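PDB 6TME: pollen-specific leucine-rich repeat extensin-like protein 1 from Arabidopsis thaliana, which probably binds RALF peptide hormones through its leucine-rich repeat domain in the cell wall of pollen and pollen tubes. Local coordinates for residues R43-R46 with A47-L51; P72-C75 with S76-G79; T158-L161 with S162-S165. All blocks are in the same frame, centred on the assembly; numbering follows the deposited sequence.

Contact 1 (R43-R46 with A47-L51). With SO4 (sulfate ion), chain J; SO4 (sulfate ion), chain P.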
ATOM      1  N   ARG A  43     -32.081  10.280 -12.443  1.00 51.32           N
ATOM      2  CA  ARG A  43     -30.731   9.975 -11.984  1.00 45.95           C
ATOM      3  C   ARG A  43     -30.733   9.137 -10.706  1.00 48.59           C
ATOM      4  O   ARG A  43     -29.969   8.166 -10.591  1.00 45.07           O
ATOM      5  CB  ARG A  43     -29.983  11.291 -11.792  1.00 48.84           C
ATOM      6  CG  ARG A  43     -28.666  11.227 -11.116  1.00 50.66           C
ATOM      7  CD  ARG A  43     -28.015  12.604 -11.141  1.00 49.74           C
ATOM      8  NE  ARG A  43     -27.978  13.167 -12.483  1.00 56.31           N
ATOM      9  CZ  ARG A  43     -26.945  13.833 -12.990  1.00 72.84           C
ATOM     10  NH1 ARG A  43     -25.846  14.011 -12.267  1.00 78.53           N
ATOM     11  NH2 ARG A  43     -27.012  14.319 -14.224  1.00 75.89           N
ATOM     12  N   LEU A  44     -31.569   9.493  -9.723  1.00 41.63           N
ATOM     13  CA  LEU A  44     -31.580   8.701  -8.493  1.00 35.15           C
ATOM     14  C   LEU A  44     -32.252   7.344  -8.696  1.00 32.08           C
ATOM     15  O   LEU A  44     -31.937   6.394  -7.977  1.00 34.05           O
ATOM     16  CB  LEU A  44     -32.242   9.475  -7.351  1.00 21.14           C
ATOM     17  CG  LEU A  44     -31.346  10.597  -6.789  1.00 39.55           C
ATOM     18  CD1 LEU A  44     -32.078  11.490  -5.800  1.00 40.60           C
ATOM     19  CD2 LEU A  44     -30.088  10.042  -6.135  1.00 37.80           C
ATOM     20  N   LYS A  45     -33.149   7.236  -9.676  1.00 22.06           N
ATOM     21  CA  LYS A  45     -33.678   5.943 -10.078  1.00 29.54           C
ATOM     22  C   LYS A  45     -32.557   5.007 -10.532  1.00 33.27           C
ATOM     23  O   LYS A  45     -32.539   3.822 -10.179  1.00 32.22           O
ATOM     24  CB  LYS A  45     -34.703   6.152 -11.192  1.00 35.03           C
ATOM     25  CG  LYS A  45     -35.211   4.872 -11.807  1.00 46.04           C
ATOM     26  CD  LYS A  45     -36.366   5.104 -12.775  1.00 48.30           C
ATOM     27  CE  LYS A  45     -36.922   3.761 -13.258  1.00 50.21           C
ATOM     28  NZ  LYS A  45     -37.742   3.859 -14.497  1.00 50.13           N
ATOM     29  N   ARG A  46     -31.613   5.528 -11.309  1.00 35.70           N
ATOM     30  CA  ARG A  46     -30.444   4.748 -11.688  1.00 35.93           C
ATOM     31  C   ARG A  46     -29.670   4.275 -10.455  1.00 37.46           C
ATOM     32  O   ARG A  46     -29.197   3.130 -10.408  1.00 34.02           O
ATOM     33  CB  ARG A  46     -29.572   5.587 -12.613  1.00 35.89           C
ATOM     34  CG  ARG A  46     -29.992   5.470 -14.067  1.00 44.01           C
ATOM     35  CD  ARG A  46     -29.451   6.606 -14.877  1.00 56.73           C
ATOM     36  NE  ARG A  46     -28.008   6.747 -14.691  1.00 72.75           N
ATOM     37  CZ  ARG A  46     -27.395   7.918 -14.543  1.00 79.14           C
ATOM     38  NH1 ARG A  46     -28.104   9.041 -14.583  1.00 74.00           N
ATOM     39  NH2 ARG A  46     -26.078   7.970 -14.375  1.00 80.06           N
ATOM     40  N   ALA A  47     -29.570   5.118  -9.424  1.00 35.28           N
ATOM     41  CA  ALA A  47     -28.918   4.661  -8.198  1.00 35.37           C
ATOM     42  C   ALA A  47     -29.758   3.609  -7.496  1.00 33.04           C
ATOM     43  O   ALA A  47     -29.214   2.643  -6.946  1.00 35.61           O
ATOM     44  CB  ALA A  47     -28.639   5.825  -7.248  1.00 27.53           C
ATOM     45  N   TYR A  48     -31.085   3.791  -7.500  1.00 24.52           N
ATOM     46  CA  TYR A  48     -31.986   2.843  -6.853  1.00 23.84           C
ATOM     47  C   TYR A  48     -31.837   1.452  -7.459  1.00 22.65           C
ATOM     48  O   TYR A  48     -31.735   0.455  -6.739  1.00 27.22           O
ATOM     49  CB  TYR A  48     -33.441   3.322  -6.977  1.00 23.21           C
ATOM     50  CG  TYR A  48     -34.449   2.299  -6.480  1.00 29.29           C
ATOM     51  CD1 TYR A  48     -34.657   2.115  -5.115  1.00 28.24           C
ATOM     52  CD2 TYR A  48     -35.165   1.491  -7.371  1.00 24.90           C
ATOM     53  CE1 TYR A  48     -35.555   1.195  -4.647  1.00 24.87           C
ATOM     54  CE2 TYR A  48     -36.073   0.554  -6.907  1.00 24.89           C
ATOM     55  CZ  TYR A  48     -36.262   0.411  -5.538  1.00 33.37           C
ATOM     56  OH  TYR A  48     -37.139  -0.526  -5.030  1.00 31.47           O
ATOM     57  N   ILE A  49     -31.854   1.372  -8.790  1.00 22.03           N
ATOM     58  CA  ILE A  49     -31.709   0.088  -9.474  1.00 23.68           C
ATOM     59  C   ILE A  49     -30.359  -0.558  -9.136  1.00 35.30           C
ATOM     60  O   ILE A  49     -30.284  -1.749  -8.796  1.00 31.79           O
ATOM     61  CB  ILE A  49     -31.890   0.295 -10.990  1.00 28.03           C
ATOM     62  CG1 ILE A  49     -33.349   0.672 -11.305  1.00 29.82           C
ATOM     63  CG2 ILE A  49     -31.432  -0.950 -11.778  1.00 23.18           C
ATOM     64  CD1 ILE A  49     -33.553   1.344 -12.703  1.00 30.98           C
ATOM     65  N   ALA A  50     -29.277   0.227  -9.209  1.00 35.08           N
ATOM     66  CA  ALA A  50     -27.950  -0.251  -8.823  1.00 28.40           C
ATOM     67  C   ALA A  50     -27.948  -0.854  -7.425  1.00 32.75           C
ATOM     68  O   ALA A  50     -27.445  -1.971  -7.213  1.00 26.10           O
ATOM     69  CB  ALA A  50     -26.941   0.894  -8.896  1.00 28.63           C
ATOM     70  N   LEU A  51     -28.508  -0.130  -6.454  1.00 27.96           N
ATOM     71  CA  LEU A  51     -28.381  -0.588  -5.075  1.00 32.58           C
ATOM     72  C   LEU A  51     -29.278  -1.783  -4.810  1.00 31.54           C
ATOM     73  O   LEU A  51     -28.912  -2.667  -4.029  1.00 31.44           O
ATOM     74  CB  LEU A  51     -28.687   0.543  -4.100  1.00 26.51           C
ATOM     75  CG  LEU A  51     -27.674   1.683  -4.129  1.00 27.30           C
ATOM     76  CD1 LEU A  51     -28.264   2.935  -3.441  1.00 21.93           C
ATOM     77  CD2 LEU A  51     -26.330   1.273  -3.523  1.00 26.14           C
TER
HETATM   78  S   SO4 J 504     -30.993  14.288 -14.515  1.00 76.37           S
HETATM   79  O1  SO4 J 504     -31.080  13.959 -13.096  1.00 67.86           O
HETATM   80  O2  SO4 J 504     -32.347  14.491 -15.039  1.00 88.09           O
HETATM   81  O3  SO4 J 504     -30.217  15.522 -14.732  1.00 65.66           O
HETATM   82  O4  SO4 J 504     -30.372  13.150 -15.192  1.00 71.46           O
HETATM   83  S   SO4 P 510     -36.773   6.448 -16.693  1.00113.96           S
HETATM   84  O1  SO4 P 510     -36.899   5.021 -16.412  1.00107.82           O
HETATM   85  O2  SO4 P 510     -37.682   7.216 -15.842  1.00116.02           O
HETATM   86  O3  SO4 P 510     -37.105   6.683 -18.098  1.00113.50           O
HETATM   87  O4  SO4 P 510     -35.396   6.867 -16.435  1.00116.95           O
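Lys45 and Ile49 sit one turn apart on the same flank of helix 43-56, and they touch both through the backbone and along their aliphatic arms. From CB, with CG anti to the backbone N (chi1 173°), the Lys45 chain runs out almost fully extended. Its CG passes 4.0 Å from Ile49 CD1, and Lys45 CE is still within 4.2 Å of Ile49 CD1. At that point Lys45 CE is also 3.4 Å from O1 of the chain P sulfate. NZ ends at this oxygen in a hydrogen bond, but its modelled length is so short that the exact placement is doubtful. Ile49 comes back to meet the lysine: its CG1 lies beside the backbone N (chi1 -68°) and packs 3.4 Å from Lys45 O. Ile49 N donates to Lys45 O at 2.9 Å in a nearly straight bond.

Arg43, bent at its third torsion, reaches the second sulfate. Its CB is 3.2 Å from O1 of the chain J sulfate, and Arg43 NE donates to O1 of the chain J sulfate over 3.3 Å in a markedly bent bond. Sulfate O4 lies at the edge of the guanidinium, in its plane. Both sulfates probably come from the crystallisation liquor.

On the inner side, Ala47 is buried with its CB 3.4 Å from Leu44 O, and Leu44 and Ala47 both pack on Val94 of strand 92-98. An apolar flank laid on strand 92-98, with a charged flank outside, is the arrangement of the N-terminal capping helix of a plant leucine-rich repeat domain.

Contact 2 (P72-C75 with S76-G79)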
ATOM      1  N   PRO A  72     -37.482   4.374  -2.757  1.00 43.75           N
ATOM      2  CA  PRO A  72     -36.681   5.178  -3.691  1.00 37.08           C
ATOM      3  C   PRO A  72     -35.863   6.293  -3.053  1.00 33.73           C
ATOM      4  O   PRO A  72     -35.168   7.015  -3.781  1.00 39.43           O
ATOM      5  CB  PRO A  72     -37.757   5.760  -4.618  1.00 41.27           C
ATOM      6  CG  PRO A  72     -38.921   5.965  -3.684  1.00 44.24           C
ATOM      7  CD  PRO A  72     -38.891   4.794  -2.729  1.00 34.11           C
ATOM      8  N   ASP A  73     -35.913   6.477  -1.732  1.00 39.81           N
ATOM      9  CA  ASP A  73     -35.031   7.434  -1.057  1.00 41.74           C
ATOM     10  C   ASP A  73     -33.647   6.815  -0.800  1.00 40.94           C
ATOM     11  O   ASP A  73     -33.262   6.494   0.328  1.00 42.42           O
ATOM     12  CB  ASP A  73     -35.672   7.901   0.237  1.00 41.29           C
ATOM     13  CG  ASP A  73     -34.909   9.042   0.874  1.00 53.65           C
ATOM     14  OD1 ASP A  73     -34.058   9.643   0.173  1.00 48.40           O
ATOM     15  OD2 ASP A  73     -35.150   9.319   2.073  1.00 55.62           O
ATOM     16  N   VAL A  74     -32.865   6.691  -1.878  1.00 30.58           N
ATOM     17  CA  VAL A  74     -31.555   6.036  -1.778  1.00 38.56           C
ATOM     18  C   VAL A  74     -30.629   6.753  -0.792  1.00 36.50           C
ATOM     19  O   VAL A  74     -29.806   6.109  -0.121  1.00 35.49           O
ATOM     20  CB  VAL A  74     -30.897   5.921  -3.172  1.00 35.74           C
ATOM     21  CG1 VAL A  74     -31.585   4.860  -3.991  1.00 31.57           C
ATOM     22  CG2 VAL A  74     -30.924   7.255  -3.904  1.00 41.69           C
ATOM     23  N   CYS A  75     -30.756   8.077  -0.675  1.00 26.13           N
ATOM     24  CA  CYS A  75     -29.873   8.857   0.179  1.00 37.07           C
ATOM     25  C   CYS A  75     -29.987   8.486   1.647  1.00 40.89           C
ATOM     26  O   CYS A  75     -29.059   8.762   2.418  1.00 35.96           O
ATOM     27  CB  CYS A  75     -30.163  10.351  -0.022  1.00 42.19           C
ATOM     28  SG  CYS A  75     -29.751  10.905  -1.691  1.00 62.49           S
ATOM     29  N   SER A  76     -31.085   7.867   2.044  1.00 41.65           N
ATOM     30  CA  SER A  76     -31.246   7.423   3.413  1.00 34.11           C
ATOM     31  C   SER A  76     -30.764   5.992   3.641  1.00 30.22           C
ATOM     32  O   SER A  76     -30.746   5.541   4.797  1.00 41.83           O
ATOM     33  CB  SER A  76     -32.720   7.553   3.818  1.00 39.22           C
ATOM     34  OG  SER A  76     -33.527   6.817   2.916  1.00 49.52           O
ATOM     35  N   TYR A  77     -30.390   5.266   2.580  1.00 27.96           N
ATOM     36  CA  TYR A  77     -29.776   3.945   2.734  1.00 29.50           C
ATOM     37  C   TYR A  77     -28.496   4.017   3.562  1.00 27.66           C
ATOM     38  O   TYR A  77     -27.658   4.901   3.368  1.00 25.77           O
ATOM     39  CB  TYR A  77     -29.426   3.338   1.373  1.00 32.28           C
ATOM     40  CG  TYR A  77     -30.565   2.876   0.527  1.00 30.28           C
ATOM     41  CD1 TYR A  77     -31.882   3.268   0.792  1.00 36.92           C
ATOM     42  CD2 TYR A  77     -30.333   2.042  -0.545  1.00 26.05           C
ATOM     43  CE1 TYR A  77     -32.931   2.828   0.002  1.00 25.62           C
ATOM     44  CE2 TYR A  77     -31.358   1.594  -1.344  1.00 22.15           C
ATOM     45  CZ  TYR A  77     -32.665   1.986  -1.065  1.00 32.90           C
ATOM     46  OH  TYR A  77     -33.690   1.529  -1.873  1.00 32.59           O
ATOM     47  N   LYS A  78     -28.329   3.061   4.473  1.00 28.17           N
ATOM     48  CA  LYS A  78     -27.128   3.012   5.291  1.00 28.23           C
ATOM     49  C   LYS A  78     -25.920   2.652   4.434  1.00 35.71           C
ATOM     50  O   LYS A  78     -25.943   1.650   3.710  1.00 26.52           O
ATOM     51  CB  LYS A  78     -27.280   1.989   6.415  1.00 26.01           C
ATOM     52  CG  LYS A  78     -26.071   2.001   7.358  1.00 28.58           C
ATOM     53  CD  LYS A  78     -26.284   1.186   8.611  1.00 39.89           C
ATOM     54  CE  LYS A  78     -25.074   1.314   9.538  1.00 55.51           C
ATOM     55  NZ  LYS A  78     -25.127   0.390  10.711  1.00 62.84           N
ATOM     56  N   GLY A  79     -24.857   3.464   4.531  1.00 27.64           N
ATOM     57  CA  GLY A  79     -23.648   3.264   3.754  1.00 28.12           C
ATOM     58  C   GLY A  79     -23.639   3.974   2.426  1.00 32.16           C
ATOM     59  O   GLY A  79     -22.622   3.921   1.706  1.00 23.21           O
TER
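Two first torsions bring Ser76 and Asp73 together. Ser76 holds OG between its own backbone N and carbonyl carbon (chi1 57°), folding the hydroxyl back toward the preceding turn, while Asp73 has CG anti to its N (chi1 -171°), which brings the carboxylate alongside. Asp73 O is gripped twice. With the serine torsion so set, Ser76 OG donates to Asp73 O over 2.6 Å in the carbonyl plane; the backbone turn itself brings Ser76 N to Asp73 O over 3.1 Å, from well above that plane. Asp73 OD2 lies 3.1 Å from Ser76 OG. Asp73 itself centres an inverse gamma turn, closed by a weak bond from Val74 N to Pro72 O.

One residue further on, Tyr77 N bonds to Val74 O at 2.9 Å, completing a short 3-10 turn. The Tyr77 ring swings back under this turn, so that Val74 CA stands 3.9 Å from the ring centroid in a CH-pi contact over one face. The phenol OH is held by Gly71 O and by Gln52 NE2 of helix 43-56.

Cys75 is fixed by its disulfide to Cys82 in strand 80-85. Val74 packs on Leu44 and Tyr48 of helix 43-56 and on Val94 of strand 92-98, so the turn joins the capping helix to the first strands.

Contact 3 (T158-L161 with S162-S165)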
ATOM      1  N   THR A 158      -8.037  -4.334 -13.743  1.00 21.92           N
ATOM      2  CA  THR A 158      -7.565  -3.309 -14.663  1.00 32.03           C
ATOM      3  C   THR A 158      -8.604  -2.221 -14.946  1.00 28.98           C
ATOM      4  O   THR A 158      -8.233  -1.169 -15.484  1.00 32.37           O
ATOM      5  CB  THR A 158      -7.077  -3.974 -15.960  1.00 34.07           C
ATOM      6  OG1 THR A 158      -8.025  -4.944 -16.418  1.00 33.18           O
ATOM      7  CG2 THR A 158      -5.744  -4.681 -15.711  1.00 35.44           C
ATOM      8  N   VAL A 159      -9.877  -2.425 -14.585  1.00 26.28           N
ATOM      9  CA  VAL A 159     -10.857  -1.341 -14.671  1.00 26.37           C
ATOM     10  C   VAL A 159     -10.369  -0.101 -13.924  1.00 36.08           C
ATOM     11  O   VAL A 159     -10.708   1.035 -14.292  1.00 26.54           O
ATOM     12  CB  VAL A 159     -12.232  -1.815 -14.142  1.00 30.17           C
ATOM     13  CG1 VAL A 159     -12.156  -2.143 -12.655  1.00 28.85           C
ATOM     14  CG2 VAL A 159     -13.313  -0.746 -14.403  1.00 25.66           C
ATOM     15  N   ALA A 160      -9.532  -0.289 -12.891  1.00 31.05           N
ATOM     16  CA  ALA A 160      -8.982   0.854 -12.171  1.00 31.80           C
ATOM     17  C   ALA A 160      -8.140   1.743 -13.075  1.00 35.45           C
ATOM     18  O   ALA A 160      -8.019   2.946 -12.810  1.00 31.33           O
ATOM     19  CB  ALA A 160      -8.153   0.383 -10.980  1.00 22.84           C
ATOM     20  N   LEU A 161      -7.563   1.186 -14.151  1.00 29.66           N
ATOM     21  CA  LEU A 161      -6.736   1.996 -15.042  1.00 25.77           C
ATOM     22  C   LEU A 161      -7.566   2.977 -15.855  1.00 35.55           C
ATOM     23  O   LEU A 161      -7.012   3.923 -16.424  1.00 34.25           O
ATOM     24  CB  LEU A 161      -5.935   1.096 -15.979  1.00 29.85           C
ATOM     25  CG  LEU A 161      -4.960   0.125 -15.290  1.00 39.01           C
ATOM     26  CD1 LEU A 161      -4.468  -0.941 -16.263  1.00 34.55           C
ATOM     27  CD2 LEU A 161      -3.787   0.876 -14.668  1.00 30.39           C
ATOM     28  N   SER A 162      -8.875   2.781 -15.919  1.00 32.26           N
ATOM     29  CA  SER A 162      -9.719   3.616 -16.755  1.00 33.65           C
ATOM     30  C   SER A 162     -10.201   4.878 -16.052  1.00 29.35           C
ATOM     31  O   SER A 162     -10.867   5.696 -16.684  1.00 26.57           O
ATOM     32  CB  SER A 162     -10.927   2.809 -17.244  1.00 30.35           C
ATOM     33  OG  SER A 162     -11.869   2.667 -16.197  1.00 34.80           O
ATOM     34  N   TRP A 163      -9.874   5.072 -14.775  1.00 25.76           N
ATOM     35  CA  TRP A 163     -10.438   6.182 -14.018  1.00 26.63           C
ATOM     36  C   TRP A 163      -9.494   7.372 -14.108  1.00 29.67           C
ATOM     37  O   TRP A 163      -8.377   7.290 -13.593  1.00 23.19           O
ATOM     38  CB  TRP A 163     -10.661   5.784 -12.569  1.00 24.07           C
ATOM     39  CG  TRP A 163     -11.733   4.754 -12.398  1.00 21.71           C
ATOM     40  CD1 TRP A 163     -12.886   4.662 -13.108  1.00 28.22           C
ATOM     41  CD2 TRP A 163     -11.747   3.660 -11.469  1.00 22.89           C
ATOM     42  NE1 TRP A 163     -13.632   3.591 -12.677  1.00 22.06           N
ATOM     43  CE2 TRP A 163     -12.958   2.957 -11.671  1.00 17.88           C
ATOM     44  CE3 TRP A 163     -10.862   3.214 -10.474  1.00 21.10           C
ATOM     45  CZ2 TRP A 163     -13.312   1.834 -10.920  1.00 25.83           C
ATOM     46  CZ3 TRP A 163     -11.206   2.092  -9.737  1.00 23.14           C
ATOM     47  CH2 TRP A 163     -12.425   1.416  -9.960  1.00 27.39           C
ATOM     48  N   PRO A 164      -9.892   8.486 -14.739  1.00 31.73           N
ATOM     49  CA  PRO A 164      -8.956   9.620 -14.918  1.00 28.18           C
ATOM     50  C   PRO A 164      -8.697  10.449 -13.660  1.00 32.54           C
ATOM     51  O   PRO A 164      -7.802  11.299 -13.676  1.00 36.41           O
ATOM     52  CB  PRO A 164      -9.639  10.470 -15.989  1.00 19.89           C
ATOM     53  CG  PRO A 164     -11.149  10.155 -15.814  1.00 24.81           C
ATOM     54  CD  PRO A 164     -11.186   8.692 -15.413  1.00 21.16           C
ATOM     55  N   SER A 165      -9.443  10.253 -12.581  1.00 27.52           N
ATOM     56  CA  SER A 165      -9.277  11.050 -11.378  1.00 24.20           C
ATOM     57  C   SER A 165      -8.810  10.193 -10.214  1.00 22.87           C
ATOM     58  O   SER A 165      -8.852  10.636  -9.065  1.00 28.98           O
ATOM     59  CB  SER A 165     -10.612  11.741 -11.035  1.00 31.68           C
ATOM     60  OG  SER A 165     -10.765  12.942 -11.785  1.00 33.59           O
TER
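Trp163, just after the short 3-10 segment 158-162, folds back on Ala160 in the leucine-rich repeat solenoid, where the chain leads from strand 151-153 round the convex side to strand 168-170. The tight part is the indole packed against the turn. Ala160 CA lies over one face of the Trp163 six-membered ring, 3.8 Å from its centroid, a CH-pi contact displaced toward the rim of the indole. Ala160 CB adds a touch on Trp163 CZ3 at 3.7 Å. With CG beside the backbone N (chi1 -68°), Trp163 turns its side chain back under the residues before it instead of following the chain onward. NE1 is tied to Leu136 O, in the loop before strand 144-146, and the buried indole also meets Phe145 and Met142.

Other contacts are weaker. The bond from Trp163 N to Ala160 O is straight but weak at 3.4 Å, and Thr158 O stays 4.0 Å from Ser162 N, a spacing that suits a 3-10 turn better than an alpha-helical one. Val159 CG2 reaches Trp163 CZ2 only at 4.3 Å. On the solvent side Thr158 is exposed, Ser162 is partly exposed, and Leu161, also partly exposed, packs on Ile184.

Ser162 closes the turn on Val159 O. Ser162 N donates to Val159 O at 3.0 Å from well above the carbonyl plane, and Ser162 OG to Val159 O at 2.8 Å within the plane. That twice-bonded Val159 O also stands 3.9 Å above the plane of the Trp163 ring, over its centre.

How the contacts relate
From the N terminus, contact 1 comes first as the opening turns of helix 43-56. Contact 2 follows as a turn just before strand 80-85, and contact 3 lies much later, between strands 151-153 and 168-170. Each is closed within a few residues, so they follow in series, none enclosing or crossing another. Contacts 1 and 2 nevertheless meet in space: the turn of contact 2 packs against the helix of contact 1, with Leu51 on Tyr77, which makes helix and turn parts of one N-terminal cap. Contact 3 stands apart, its nearest atoms about 13 Å from contact 1 and about 16 Å from contact 2, and ties the loop between strands 151-153 and 168-170 to the loop holding Leu136.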